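Local coordinates for protein CdnC (Chryseobacterium gregarium DSM 19109, PDB 7MGV) that probably uses ATP to close omega-ester macrocycles in a ribosomally made graspetide precursor peptide, as an ATP-grasp ligase that binds ADP, leader and core, at residues I36-E41 / E329-S334; T91-R96 / D339-K344; E57-N62 / G118-T123; G103-E106 / F112-A115; I238-R243 / E288-Y293. One frame throughout, in Å; residues are numbered along the deposited sequence.

Contact 1 of 5, residues I36-E41 / E329-S334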
# COMPACT_ATOMS: atom_id res chain seq x y z
N ILE A 36 -23.07 -4.69 -8.14
CA ILE A 36 -22.60 -6.05 -8.33
C ILE A 36 -23.69 -6.96 -8.89
O ILE A 36 -23.39 -8.01 -9.45
CB ILE A 36 -22.05 -6.61 -7.01
CG1 ILE A 36 -21.24 -7.89 -7.24
CG2 ILE A 36 -23.18 -6.87 -6.02
CD1 ILE A 36 -20.90 -8.64 -5.97
N ASP A 37 -24.96 -6.56 -8.79
CA ASP A 37 -26.05 -7.43 -9.21
C ASP A 37 -26.04 -7.66 -10.72
O ASP A 37 -26.14 -8.80 -11.18
CB ASP A 37 -27.39 -6.84 -8.76
CG ASP A 37 -27.96 -7.55 -7.55
OD1 ASP A 37 -27.34 -8.52 -7.08
OD2 ASP A 37 -29.03 -7.13 -7.06
N LYS A 38 -25.91 -6.58 -11.50
CA LYS A 38 -25.92 -6.73 -12.95
C LYS A 38 -24.65 -7.41 -13.44
O LYS A 38 -24.68 -8.20 -14.39
CB LYS A 38 -26.11 -5.38 -13.62
CG LYS A 38 -27.32 -5.31 -14.54
CD LYS A 38 -28.61 -5.50 -13.76
CE LYS A 38 -29.83 -5.45 -14.67
NZ LYS A 38 -29.99 -6.70 -15.47
N VAL A 39 -23.51 -7.12 -12.79
CA VAL A 39 -22.27 -7.81 -13.13
C VAL A 39 -22.41 -9.30 -12.87
O VAL A 39 -21.98 -10.13 -13.69
CB VAL A 39 -21.09 -7.20 -12.35
CG1 VAL A 39 -19.83 -8.04 -12.55
CG2 VAL A 39 -20.84 -5.77 -12.78
N THR A 40 -23.02 -9.67 -11.75
CA THR A 40 -23.23 -11.08 -11.43
C THR A 40 -24.18 -11.74 -12.42
O THR A 40 -23.97 -12.89 -12.82
CB THR A 40 -23.75 -11.23 -10.00
OG1 THR A 40 -22.76 -10.76 -9.08
CG2 THR A 40 -24.08 -12.68 -9.69
N GLU A 41 -25.23 -11.02 -12.83
CA GLU A 41 -26.15 -11.56 -13.83
C GLU A 41 -25.43 -11.83 -15.15
O GLU A 41 -25.61 -12.89 -15.77
CB GLU A 41 -27.32 -10.59 -14.04
CG GLU A 41 -27.97 -10.70 -15.41
CD GLU A 41 -29.04 -9.65 -15.64
OE1 GLU A 41 -29.48 -9.02 -14.66
OE2 GLU A 41 -29.44 -9.46 -16.81
N GLU A 329 -27.37 1.65 -22.07
CA GLU A 329 -28.48 0.77 -22.44
C GLU A 329 -28.19 -0.62 -21.88
O GLU A 329 -27.26 -1.30 -22.33
CB GLU A 329 -28.67 0.73 -23.95
CG GLU A 329 -29.85 -0.12 -24.39
CD GLU A 329 -29.52 -1.05 -25.54
OE1 GLU A 329 -30.30 -1.09 -26.52
OE2 GLU A 329 -28.48 -1.74 -25.47
N GLU A 330 -28.99 -1.04 -20.90
CA GLU A 330 -28.88 -2.37 -20.28
C GLU A 330 -27.49 -2.61 -19.69
O GLU A 330 -26.91 -3.69 -19.83
CB GLU A 330 -29.25 -3.47 -21.28
CG GLU A 330 -30.66 -3.35 -21.83
CD GLU A 330 -31.62 -4.34 -21.19
OE1 GLU A 330 -32.08 -4.08 -20.06
OE2 GLU A 330 -31.91 -5.38 -21.83
N ASN A 331 -26.94 -1.58 -19.03
CA ASN A 331 -25.76 -1.69 -18.19
C ASN A 331 -24.55 -2.23 -18.97
O ASN A 331 -24.05 -3.33 -18.74
CB ASN A 331 -26.06 -2.57 -16.96
CG ASN A 331 -27.38 -2.22 -16.31
OD1 ASN A 331 -28.40 -2.85 -16.58
ND2 ASN A 331 -27.37 -1.21 -15.46
N ARG A 332 -24.11 -1.41 -19.92
CA ARG A 332 -22.98 -1.80 -20.77
C ARG A 332 -21.68 -1.89 -19.99
O ARG A 332 -20.83 -2.73 -20.31
CB ARG A 332 -22.84 -0.82 -21.94
CG ARG A 332 -23.88 -1.01 -23.03
CD ARG A 332 -23.85 -2.42 -23.60
NE ARG A 332 -24.87 -3.28 -23.00
CZ ARG A 332 -24.97 -4.59 -23.22
NH1 ARG A 332 -24.11 -5.20 -24.03
NH2 ARG A 332 -25.93 -5.29 -22.63
N ILE A 333 -21.49 -1.05 -18.96
CA ILE A 333 -20.26 -1.12 -18.17
C ILE A 333 -20.23 -2.40 -17.34
O ILE A 333 -19.18 -3.03 -17.18
CB ILE A 333 -20.11 0.13 -17.29
CG1 ILE A 333 -20.19 1.40 -18.15
CG2 ILE A 333 -18.80 0.09 -16.52
CD1 ILE A 333 -20.10 2.68 -17.35
N SER A 334 -21.39 -2.80 -16.80
CA SER A 334 -21.46 -4.07 -16.07
C SER A 334 -21.16 -5.24 -17.00
O SER A 334 -20.46 -6.19 -16.61
CB SER A 334 -22.83 -4.22 -15.42
OG SER A 334 -23.08 -3.18 -14.50
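Lys38 and Val39 meet Asn331 and Ser334 in a buried contact between helix 35-46 and the turn that starts helix 332-341. The lysine's aliphatic chain, bent at chi2 and chi4, crosses the Asn331 side chain at about a right angle, and its CG lies 3.4 Å from Asn331 OD1. No hydrogen bond spans the pair. The ammonium instead returns to its own helix in a salt bridge, where Lys38 NZ meets Glu41 OE1 on the syn side, tilted 33° out of the carboxylate plane. In the wider fold, this packing places the closing helix of the ATP-grasp ligase against a helix of the pre-ATP-grasp domain. One residue on, Val39 CG2 sits 3.7 Å from Ser334 CB, with Phe321 touching both residues. Asn331 occupies the N-cap position, but its side chain makes no capping bond; its ND2 and the hydroxyl of Ser334 are both hydrogen-bonded to Asp325 OD2, one carboxylate oxygen serving two neighbouring polar groups of the helix start.

Contact 2 of 5, residues T91-R96 / D339-K344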
# COMPACT_ATOMS: atom_id res chain seq x y z
N THR A 91 -10.48 -15.86 -11.83
CA THR A 91 -10.06 -14.48 -11.59
C THR A 91 -10.59 -14.03 -10.24
O THR A 91 -11.43 -14.69 -9.62
CB THR A 91 -10.55 -13.52 -12.68
OG1 THR A 91 -11.97 -13.37 -12.58
CG2 THR A 91 -10.18 -14.00 -14.07
N VAL A 92 -10.10 -12.88 -9.80
CA VAL A 92 -10.61 -12.20 -8.61
C VAL A 92 -10.91 -10.75 -8.99
O VAL A 92 -10.19 -10.15 -9.78
CB VAL A 92 -9.62 -12.28 -7.43
CG1 VAL A 92 -8.31 -11.58 -7.77
CG2 VAL A 92 -10.24 -11.69 -6.17
N TRP A 93 -12.00 -10.21 -8.44
CA TRP A 93 -12.34 -8.80 -8.59
C TRP A 93 -12.39 -8.20 -7.19
O TRP A 93 -13.36 -8.40 -6.45
CB TRP A 93 -13.66 -8.61 -9.32
CG TRP A 93 -14.04 -7.17 -9.49
CD1 TRP A 93 -13.19 -6.10 -9.49
CD2 TRP A 93 -15.36 -6.64 -9.67
NE1 TRP A 93 -13.90 -4.93 -9.66
CE2 TRP A 93 -15.23 -5.24 -9.77
CE3 TRP A 93 -16.63 -7.21 -9.75
CZ2 TRP A 93 -16.33 -4.40 -9.95
CZ3 TRP A 93 -17.72 -6.38 -9.93
CH2 TRP A 93 -17.56 -4.99 -10.03
N TYR A 94 -11.34 -7.47 -6.83
CA TYR A 94 -11.24 -6.84 -5.51
C TYR A 94 -11.69 -5.39 -5.64
O TYR A 94 -10.93 -4.53 -6.09
CB TYR A 94 -9.81 -6.95 -4.98
CG TYR A 94 -9.56 -6.15 -3.72
CD1 TYR A 94 -10.51 -6.07 -2.71
CD2 TYR A 94 -8.36 -5.47 -3.53
CE1 TYR A 94 -10.28 -5.34 -1.56
CE2 TYR A 94 -8.12 -4.74 -2.39
CZ TYR A 94 -9.08 -4.68 -1.40
OH TYR A 94 -8.85 -3.95 -0.26
N ARG A 95 -12.94 -5.13 -5.26
CA ARG A 95 -13.39 -3.77 -5.05
C ARG A 95 -12.87 -3.29 -3.70
O ARG A 95 -13.10 -3.95 -2.68
CB ARG A 95 -14.92 -3.70 -5.11
CG ARG A 95 -15.52 -4.46 -6.28
CD ARG A 95 -16.99 -4.12 -6.47
NE ARG A 95 -17.30 -2.76 -6.05
CZ ARG A 95 -17.99 -1.89 -6.77
NH1 ARG A 95 -18.45 -2.24 -7.97
NH2 ARG A 95 -18.23 -0.67 -6.31
N ARG A 96 -12.17 -2.16 -3.70
CA ARG A 96 -11.38 -1.75 -2.54
C ARG A 96 -12.23 -1.71 -1.27
O ARG A 96 -13.33 -1.15 -1.25
CB ARG A 96 -10.74 -0.38 -2.78
CG ARG A 96 -9.75 -0.00 -1.69
CD ARG A 96 -8.92 1.21 -2.06
NE ARG A 96 -7.67 1.24 -1.31
CZ ARG A 96 -6.76 2.21 -1.38
NH1 ARG A 96 -6.97 3.25 -2.18
NH2 ARG A 96 -5.65 2.14 -0.66
N ASP A 339 -17.56 -9.50 -18.91
CA ASP A 339 -16.77 -10.10 -19.98
C ASP A 339 -15.28 -10.11 -19.63
O ASP A 339 -14.56 -11.06 -19.96
CB ASP A 339 -17.00 -9.36 -21.29
CG ASP A 339 -18.39 -9.58 -21.85
OD1 ASP A 339 -19.13 -10.42 -21.29
OD2 ASP A 339 -18.74 -8.92 -22.85
N LEU A 340 -14.81 -9.06 -18.96
CA LEU A 340 -13.41 -9.01 -18.56
C LEU A 340 -13.09 -10.05 -17.50
O LEU A 340 -12.04 -10.69 -17.55
CB LEU A 340 -13.06 -7.61 -18.06
CG LEU A 340 -11.58 -7.34 -17.75
CD1 LEU A 340 -10.79 -7.06 -19.02
CD2 LEU A 340 -11.45 -6.18 -16.77
N LEU A 341 -13.99 -10.24 -16.53
CA LEU A 341 -13.72 -11.16 -15.44
C LEU A 341 -13.81 -12.62 -15.89
O LEU A 341 -13.18 -13.49 -15.29
CB LEU A 341 -14.68 -10.91 -14.28
CG LEU A 341 -14.56 -9.55 -13.58
CD1 LEU A 341 -15.48 -9.48 -12.37
CD2 LEU A 341 -13.12 -9.26 -13.19
N CYS A 342 -14.58 -12.90 -16.95
CA CYS A 342 -14.71 -14.24 -17.50
C CYS A 342 -13.73 -14.51 -18.64
O CYS A 342 -13.89 -15.51 -19.35
CB CYS A 342 -16.14 -14.47 -17.99
SG CYS A 342 -17.44 -14.12 -16.78
N ASP A 343 -12.75 -13.63 -18.84
CA ASP A 343 -11.74 -13.78 -19.89
C ASP A 343 -12.37 -13.80 -21.28
O ASP A 343 -11.93 -14.54 -22.17
CB ASP A 343 -10.88 -15.03 -19.65
CG ASP A 343 -9.52 -14.94 -20.31
OD1 ASP A 343 -9.13 -13.82 -20.72
OD2 ASP A 343 -8.82 -15.97 -20.41
N LYS A 344 -13.40 -12.99 -21.47
CA LYS A 344 -14.04 -12.82 -22.77
C LYS A 344 -13.81 -11.42 -23.32
O LYS A 344 -14.63 -10.90 -24.09
CB LYS A 344 -15.53 -13.13 -22.67
CG LYS A 344 -15.84 -14.60 -22.46
CD LYS A 344 -17.33 -14.84 -22.28
CE LYS A 344 -18.12 -14.39 -23.51
NZ LYS A 344 -19.58 -14.33 -23.23
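A helix terminus docked on a parallel sheet forms this contact: Thr91 and Trp93 of strand 91-94 receive Leu341, the last residue of helix 332-341. The polar half is a single hydrogen bond in which Thr91 OG1 donates to Leu341 O over 3.0 Å. The hydroxyl lies in the carbonyl plane, on a lone pair, with a C=O...donor angle of 129°. A chi1 of 69° wedges OG1 between the backbone N and the carbonyl carbon of the threonine, facing the helix end, while the methyl CG2 packs beside the same acceptor, 3.3 Å from Leu341 O.

Two residues along the strand the contact turns apolar. Leu341 CD1 approaches the indole obliquely and is equally close to Trp93 CB and Trp93 CE3, at 3.7 Å from each, with the two side chains crossing near a right angle. Val39 also touches the indole, whose NE1 is hydrogen-bonded to a glycerol, probably from the crystallisation liquor. Beyond Leu341 the chain leaves the helix at Cys342, and Asp343, with positive phi, ends the helix: Lys344 N bonds to Asp339 O at 2.7 Å and Asp343 N to Leu340 O at 3.3 Å. This pair of backbone bonds around a C-prime residue is the signature of a Schellman motif.

Contact 3 of 5, residues E57-N62 / G118-T123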
# COMPACT_ATOMS: atom_id res chain seq x y z
N GLU A 57 -17.91 -8.69 6.86
CA GLU A 57 -18.27 -9.85 7.66
C GLU A 57 -17.07 -10.71 8.03
O GLU A 57 -17.25 -11.77 8.64
CB GLU A 57 -19.30 -10.71 6.91
CG GLU A 57 -20.47 -9.94 6.33
CD GLU A 57 -21.50 -9.51 7.36
OE1 GLU A 57 -22.67 -9.93 7.22
OE2 GLU A 57 -21.16 -8.76 8.30
N TYR A 58 -15.85 -10.28 7.69
CA TYR A 58 -14.63 -10.97 8.10
C TYR A 58 -14.00 -10.22 9.26
O TYR A 58 -13.89 -8.99 9.19
CB TYR A 58 -13.65 -11.05 6.94
CG TYR A 58 -12.30 -11.64 7.30
CD1 TYR A 58 -12.13 -13.02 7.39
CD2 TYR A 58 -11.21 -10.83 7.55
CE1 TYR A 58 -10.90 -13.56 7.72
CE2 TYR A 58 -9.98 -11.37 7.89
CZ TYR A 58 -9.83 -12.73 7.97
OH TYR A 58 -8.61 -13.27 8.30
N PRO A 59 -13.56 -10.90 10.33
CA PRO A 59 -13.55 -12.35 10.50
C PRO A 59 -14.75 -12.90 11.26
O PRO A 59 -14.77 -14.09 11.58
CB PRO A 59 -12.27 -12.57 11.30
CG PRO A 59 -12.25 -11.39 12.22
CD PRO A 59 -12.91 -10.23 11.47
N LEU A 60 -15.73 -12.05 11.55
CA LEU A 60 -16.82 -12.45 12.43
C LEU A 60 -17.73 -13.48 11.75
O LEU A 60 -17.91 -14.59 12.27
CB LEU A 60 -17.63 -11.22 12.86
CG LEU A 60 -17.96 -11.14 14.35
CD1 LEU A 60 -16.69 -11.26 15.19
CD2 LEU A 60 -18.70 -9.86 14.68
N LYS A 61 -18.30 -13.14 10.60
CA LYS A 61 -19.33 -13.96 9.99
C LYS A 61 -18.82 -14.85 8.85
O LYS A 61 -19.54 -15.78 8.46
CB LYS A 61 -20.48 -13.07 9.48
CG LYS A 61 -21.30 -12.46 10.61
CD LYS A 61 -22.33 -11.47 10.08
CE LYS A 61 -23.29 -11.01 11.18
NZ LYS A 61 -22.58 -10.45 12.36
N ASN A 62 -17.63 -14.60 8.32
CA ASN A 62 -16.98 -15.53 7.40
C ASN A 62 -15.77 -16.16 8.07
O ASN A 62 -15.21 -15.63 9.03
CB ASN A 62 -16.54 -14.84 6.10
CG ASN A 62 -17.62 -13.99 5.48
OD1 ASN A 62 -17.59 -12.77 5.58
ND2 ASN A 62 -18.58 -14.63 4.83
N GLY A 118 -5.21 -4.71 12.95
CA GLY A 118 -4.03 -4.75 12.10
C GLY A 118 -3.77 -6.14 11.55
O GLY A 118 -3.52 -6.32 10.36
N GLU A 119 -3.83 -7.15 12.42
CA GLU A 119 -3.59 -8.52 11.98
C GLU A 119 -4.67 -8.99 11.02
O GLU A 119 -4.38 -9.66 10.02
CB GLU A 119 -3.50 -9.46 13.18
CG GLU A 119 -3.27 -10.92 12.80
CD GLU A 119 -1.83 -11.21 12.41
OE1 GLU A 119 -0.97 -10.32 12.59
OE2 GLU A 119 -1.56 -12.32 11.92
N ILE A 120 -5.93 -8.64 11.29
CA ILE A 120 -7.03 -9.01 10.40
C ILE A 120 -6.82 -8.42 9.01
O ILE A 120 -6.88 -9.12 7.99
CB ILE A 120 -8.38 -8.57 11.01
CG1 ILE A 120 -8.75 -9.45 12.20
CG2 ILE A 120 -9.47 -8.58 9.96
CD1 ILE A 120 -9.79 -8.83 13.11
N ARG A 121 -6.57 -7.11 8.96
CA ARG A 121 -6.36 -6.44 7.68
C ARG A 121 -5.16 -7.01 6.95
O ARG A 121 -5.22 -7.22 5.73
CB ARG A 121 -6.18 -4.94 7.90
CG ARG A 121 -6.15 -4.13 6.61
CD ARG A 121 -5.98 -2.65 6.87
NE ARG A 121 -4.58 -2.26 7.00
CZ ARG A 121 -4.17 -1.11 7.52
NH1 ARG A 121 -5.05 -0.23 7.96
NH2 ARG A 121 -2.87 -0.84 7.59
N ASN A 122 -4.07 -7.29 7.66
CA ASN A 122 -2.89 -7.80 7.00
C ASN A 122 -3.12 -9.21 6.46
O ASN A 122 -2.71 -9.52 5.34
CB ASN A 122 -1.69 -7.78 7.94
CG ASN A 122 -0.37 -7.95 7.22
OD1 ASN A 122 -0.05 -9.04 6.74
ND2 ASN A 122 0.39 -6.87 7.13
N THR A 123 -3.79 -10.07 7.23
CA THR A 123 -4.08 -11.42 6.76
C THR A 123 -4.95 -11.38 5.51
O THR A 123 -4.66 -12.07 4.52
CB THR A 123 -4.78 -12.21 7.87
OG1 THR A 123 -3.86 -12.45 8.94
CG2 THR A 123 -5.29 -13.54 7.34
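Tyr58 and Pro59 press on Ile120 at the tight centre of this contact, whereas the Tyr58 hydroxyl meets Thr123 mainly at its methyl CG2. The two branches of the isoleucine mainly serve different partners. CG2, anti to the backbone N, comes obliquely to the ring and lies 3.5 Å from Tyr58 CE2; CD1, at the end of the other branch, reaches 3.7 Å from Pro59 CG. The tyrosine and isoleucine side chains slide past each other in opposite directions, and Ile120 O stands at the ring edge, in its plane. A cis peptide bond joins Tyr58 to Pro59 and lets the proline fold back on its neighbour, with Pro59 CB 3.8 Å above the ring plane, over its centre.

The contact packs the loop between strands 48-54 and 63-69 against helix 110-130, both within the pre-ATP-grasp domain. It loosens toward Thr123: Tyr58 OH is 3.5 Å from Thr123 CG2, and the threonine's own hydroxyl turns back to its helix, where Thr123 OG1 donates to Glu119 O at 3.0 Å. Lys61 and Arg121, far apart from each other, are exposed. The second subunit contributes to the buried side, its Pro223 packing on Tyr58 and its Tyr221 on Ile120.

Contact 4 of 5, residues G103-E106 / F112-A115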
# COMPACT_ATOMS: atom_id res chain seq x y z
N GLY A 103 -17.95 -5.44 13.97
CA GLY A 103 -18.32 -6.12 15.18
C GLY A 103 -17.17 -6.49 16.09
O GLY A 103 -17.40 -6.83 17.25
N ILE A 104 -15.93 -6.43 15.59
CA ILE A 104 -14.78 -6.81 16.40
C ILE A 104 -14.60 -5.84 17.57
O ILE A 104 -14.13 -6.24 18.64
CB ILE A 104 -13.51 -6.88 15.52
CG1 ILE A 104 -13.67 -7.97 14.46
CG2 ILE A 104 -12.27 -7.14 16.36
CD1 ILE A 104 -13.58 -9.37 15.02
N LYS A 105 -14.98 -4.58 17.39
CA LYS A 105 -14.80 -3.59 18.45
C LYS A 105 -15.61 -3.95 19.69
O LYS A 105 -15.14 -3.78 20.82
CB LYS A 105 -15.17 -2.20 17.94
CG LYS A 105 -14.67 -1.06 18.81
CD LYS A 105 -15.00 0.30 18.21
CE LYS A 105 -14.71 1.42 19.18
NZ LYS A 105 -13.26 1.51 19.52
N GLU A 106 -16.83 -4.45 19.49
CA GLU A 106 -17.68 -4.81 20.62
C GLU A 106 -17.26 -6.11 21.29
O GLU A 106 -17.59 -6.32 22.46
CB GLU A 106 -19.14 -4.92 20.16
CG GLU A 106 -20.04 -3.80 20.66
CD GLU A 106 -21.36 -3.75 19.92
OE1 GLU A 106 -21.84 -4.81 19.47
OE2 GLU A 106 -21.92 -2.64 19.79
N PHE A 112 -6.59 -4.73 22.95
CA PHE A 112 -6.27 -5.63 21.85
C PHE A 112 -6.80 -5.17 20.50
O PHE A 112 -6.48 -5.79 19.48
CB PHE A 112 -6.82 -7.04 22.13
CG PHE A 112 -6.24 -7.69 23.34
CD1 PHE A 112 -4.96 -8.22 23.32
CD2 PHE A 112 -6.98 -7.80 24.50
CE1 PHE A 112 -4.43 -8.83 24.43
CE2 PHE A 112 -6.46 -8.41 25.62
CZ PHE A 112 -5.18 -8.93 25.59
N TYR A 113 -7.60 -4.10 20.47
CA TYR A 113 -8.39 -3.79 19.28
C TYR A 113 -7.51 -3.36 18.11
O TYR A 113 -7.67 -3.86 16.98
CB TYR A 113 -9.42 -2.71 19.60
CG TYR A 113 -10.31 -2.34 18.44
CD1 TYR A 113 -11.07 -3.29 17.79
CD2 TYR A 113 -10.39 -1.03 18.00
CE1 TYR A 113 -11.88 -2.96 16.73
CE2 TYR A 113 -11.20 -0.68 16.94
CZ TYR A 113 -11.94 -1.64 16.31
OH TYR A 113 -12.75 -1.30 15.25
N GLY A 114 -6.58 -2.44 18.34
CA GLY A 114 -5.73 -1.96 17.26
C GLY A 114 -4.88 -3.07 16.66
O GLY A 114 -4.82 -3.23 15.44
N ALA A 115 -4.23 -3.86 17.52
CA ALA A 115 -3.40 -4.96 17.04
C ALA A 115 -4.23 -6.01 16.31
O ALA A 115 -3.80 -6.55 15.29
CB ALA A 115 -2.64 -5.58 18.20
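Lys105 lies across the phenol ring of Tyr113 in a CH-pi contact, within an alpha-alpha hairpin-like turn of the pre-ATP-grasp domain: the short, weakly bonded helix about 104-107 packs on the start of helix 110-130. Followed outward, the lysine begins with CB beside the hydroxyl end of the ring, 3.6 Å from Tyr113 CE1 and near CZ and OH. CG carries the contact over one face, 3.9 Å from the Tyr113 ring centroid and 18° off the ring normal. With chi2 and chi3 extended, CD continues past the rim, 4.0 Å from Tyr113 OH. The bend at chi4 (63°) turns the ammonium toward the CE2/CD2 side of the ring, above the plane but outside the rim. The two side chains cross at about a right angle. Backbone joins in too, since Lys105 CA is 3.4 Å from Tyr113 CE1. Ile104 also packs on Tyr221 of the second subunit, and its CG2 stands 4.2 Å from Tyr113 CE1. At the lysine's tip, NZ ends 4.0 Å from Tyr113 CE2.

Contact 5 of 5, residues I238-R243 / E288-Y293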
# COMPACT_ATOMS: atom_id res chain seq x y z
N ILE A 238 -14.65 9.36 -17.27
CA ILE A 238 -14.32 8.31 -18.23
C ILE A 238 -14.10 7.02 -17.45
O ILE A 238 -13.14 6.92 -16.67
CB ILE A 238 -13.10 8.67 -19.08
CG1 ILE A 238 -13.31 10.01 -19.78
CG2 ILE A 238 -12.82 7.57 -20.09
CD1 ILE A 238 -12.05 10.63 -20.32
N THR A 239 -14.98 6.05 -17.65
CA THR A 239 -14.83 4.72 -17.07
C THR A 239 -14.18 3.81 -18.11
O THR A 239 -14.69 3.68 -19.23
CB THR A 239 -16.17 4.15 -16.63
OG1 THR A 239 -16.92 5.16 -15.93
CG2 THR A 239 -15.97 2.96 -15.71
N VAL A 240 -13.06 3.20 -17.74
CA VAL A 240 -12.32 2.31 -18.63
C VAL A 240 -12.34 0.92 -18.02
O VAL A 240 -11.90 0.72 -16.88
CB VAL A 240 -10.87 2.79 -18.84
CG1 VAL A 240 -10.25 2.06 -20.02
CG2 VAL A 240 -10.85 4.28 -19.04
N VAL A 241 -12.87 -0.04 -18.78
CA VAL A 241 -12.88 -1.45 -18.41
C VAL A 241 -12.09 -2.18 -19.50
O VAL A 241 -12.60 -2.41 -20.60
CB VAL A 241 -14.29 -2.02 -18.28
CG1 VAL A 241 -14.25 -3.46 -17.78
CG2 VAL A 241 -15.13 -1.15 -17.36
N GLY A 242 -10.85 -2.54 -19.19
CA GLY A 242 -9.97 -3.10 -20.20
C GLY A 242 -9.67 -2.09 -21.28
O GLY A 242 -9.00 -1.08 -21.03
N ARG A 243 -10.16 -2.34 -22.49
CA ARG A 243 -10.06 -1.38 -23.59
C ARG A 243 -11.40 -0.76 -23.95
O ARG A 243 -11.51 -0.08 -24.97
CB ARG A 243 -9.42 -2.04 -24.81
CG ARG A 243 -8.09 -2.72 -24.51
CD ARG A 243 -7.31 -3.02 -25.78
NE ARG A 243 -6.92 -1.80 -26.49
CZ ARG A 243 -5.86 -1.06 -26.19
NH1 ARG A 243 -5.07 -1.40 -25.18
NH2 ARG A 243 -5.59 0.03 -26.89
N GLU A 288 -3.45 4.51 -22.89
CA GLU A 288 -2.03 4.47 -22.56
C GLU A 288 -1.78 4.66 -21.07
O GLU A 288 -0.84 4.07 -20.53
CB GLU A 288 -1.27 5.52 -23.36
CG GLU A 288 0.23 5.44 -23.21
CD GLU A 288 0.96 6.29 -24.23
OE1 GLU A 288 2.19 6.49 -24.07
OE2 GLU A 288 0.31 6.77 -25.19
N LEU A 289 -2.59 5.48 -20.40
CA LEU A 289 -2.47 5.63 -18.96
C LEU A 289 -2.75 4.30 -18.26
O LEU A 289 -1.99 3.87 -17.38
CB LEU A 289 -3.42 6.72 -18.46
CG LEU A 289 -3.52 6.95 -16.96
CD1 LEU A 289 -2.23 7.52 -16.40
CD2 LEU A 289 -4.69 7.87 -16.64
N LEU A 290 -3.84 3.64 -18.65
CA LEU A 290 -4.12 2.33 -18.07
C LEU A 290 -3.04 1.31 -18.42
O LEU A 290 -2.77 0.40 -17.64
CB LEU A 290 -5.50 1.83 -18.53
CG LEU A 290 -6.65 2.34 -17.66
CD1 LEU A 290 -7.30 3.56 -18.29
CD2 LEU A 290 -7.67 1.24 -17.41
N ASP A 291 -2.41 1.46 -19.59
CA ASP A 291 -1.30 0.58 -19.96
C ASP A 291 -0.09 0.81 -19.06
O ASP A 291 0.55 -0.15 -18.63
CB ASP A 291 -0.92 0.79 -21.42
CG ASP A 291 -1.93 0.19 -22.38
OD1 ASP A 291 -2.80 -0.59 -21.93
OD2 ASP A 291 -1.85 0.50 -23.59
N VAL A 292 0.23 2.07 -18.79
CA VAL A 292 1.36 2.39 -17.93
C VAL A 292 1.14 1.84 -16.53
O VAL A 292 2.05 1.28 -15.91
CB VAL A 292 1.61 3.91 -17.91
CG1 VAL A 292 2.59 4.28 -16.80
CG2 VAL A 292 2.14 4.38 -19.26
N TYR A 293 -0.08 1.99 -16.01
CA TYR A 293 -0.37 1.45 -14.69
C TYR A 293 -0.54 -0.07 -14.70
O TYR A 293 -0.41 -0.70 -13.65
CB TYR A 293 -1.63 2.10 -14.11
CG TYR A 293 -1.35 3.39 -13.38
CD1 TYR A 293 -0.66 3.40 -12.18
CD2 TYR A 293 -1.76 4.61 -13.91
CE1 TYR A 293 -0.40 4.58 -11.51
CE2 TYR A 293 -1.51 5.80 -13.25
CZ TYR A 293 -0.82 5.78 -12.06
OH TYR A 293 -0.56 6.96 -11.40
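With CG1 of Val240 anti to its backbone N (chi1 -166°) and CG of Leu290 anti to its carbonyl carbon, beside its N (chi1 -85°), the branched ends meet tip to tip between strand 234-241 and helix 280-293. This is helix-on-sheet packing: the helix lies against one face of the five-stranded antiparallel sheet of the ATP-grasp part of the ligase. Both leucine methyls take part. Leu290 CD1 is 3.7 Å from CB, CG1 and CG2 of Val240, and Leu290 CD2 adds a contact of 3.8 Å to Val240 CG1. Ile300, on the adjoining strand 297-304, and Ile286, one helical turn before Leu290, also touch Val240 and extend the apolar layer. From the other face of the same strand, Val241 packs on helix 332-341, leaving the sheet sandwiched between two helices.

Past the strand end, Gly242 takes a positive phi and the chain turns into exposed Arg243. Bent at chi3, its side chain brings the guanidinium toward Asp291, with the carboxylate plane turned 30° from its own. The opposite charges lie beyond salt-bridge range. Asp291 OD1 is held instead by a salt bridge to Arg348 NE, and it sits near the guanidinium plane of Arg243, at its edge, 4.0 Å from NH1.

How the contacts relate
From the N terminus, helix 35-46 opens contact 1, which closes only when the chain reaches residues 329-334 and so spans most of the protein. Contact 3 is a shorter loop within that span, from 57-62 to 118-123, and encloses the still tighter hairpin of contact 4, which it touches; both also meet the second subunit. Contact 2 opens at 91-96, inside contact 3, and closes at 339-344, thereby crossing both contact 3 and contact 1. Contact 5, in series after contacts 3 and 4, falls within contacts 1 and 2. Helix 332-341 serves contacts 1 and 2 and packs on Val241, linking the pre-ATP-grasp domain to the antiparallel sheet.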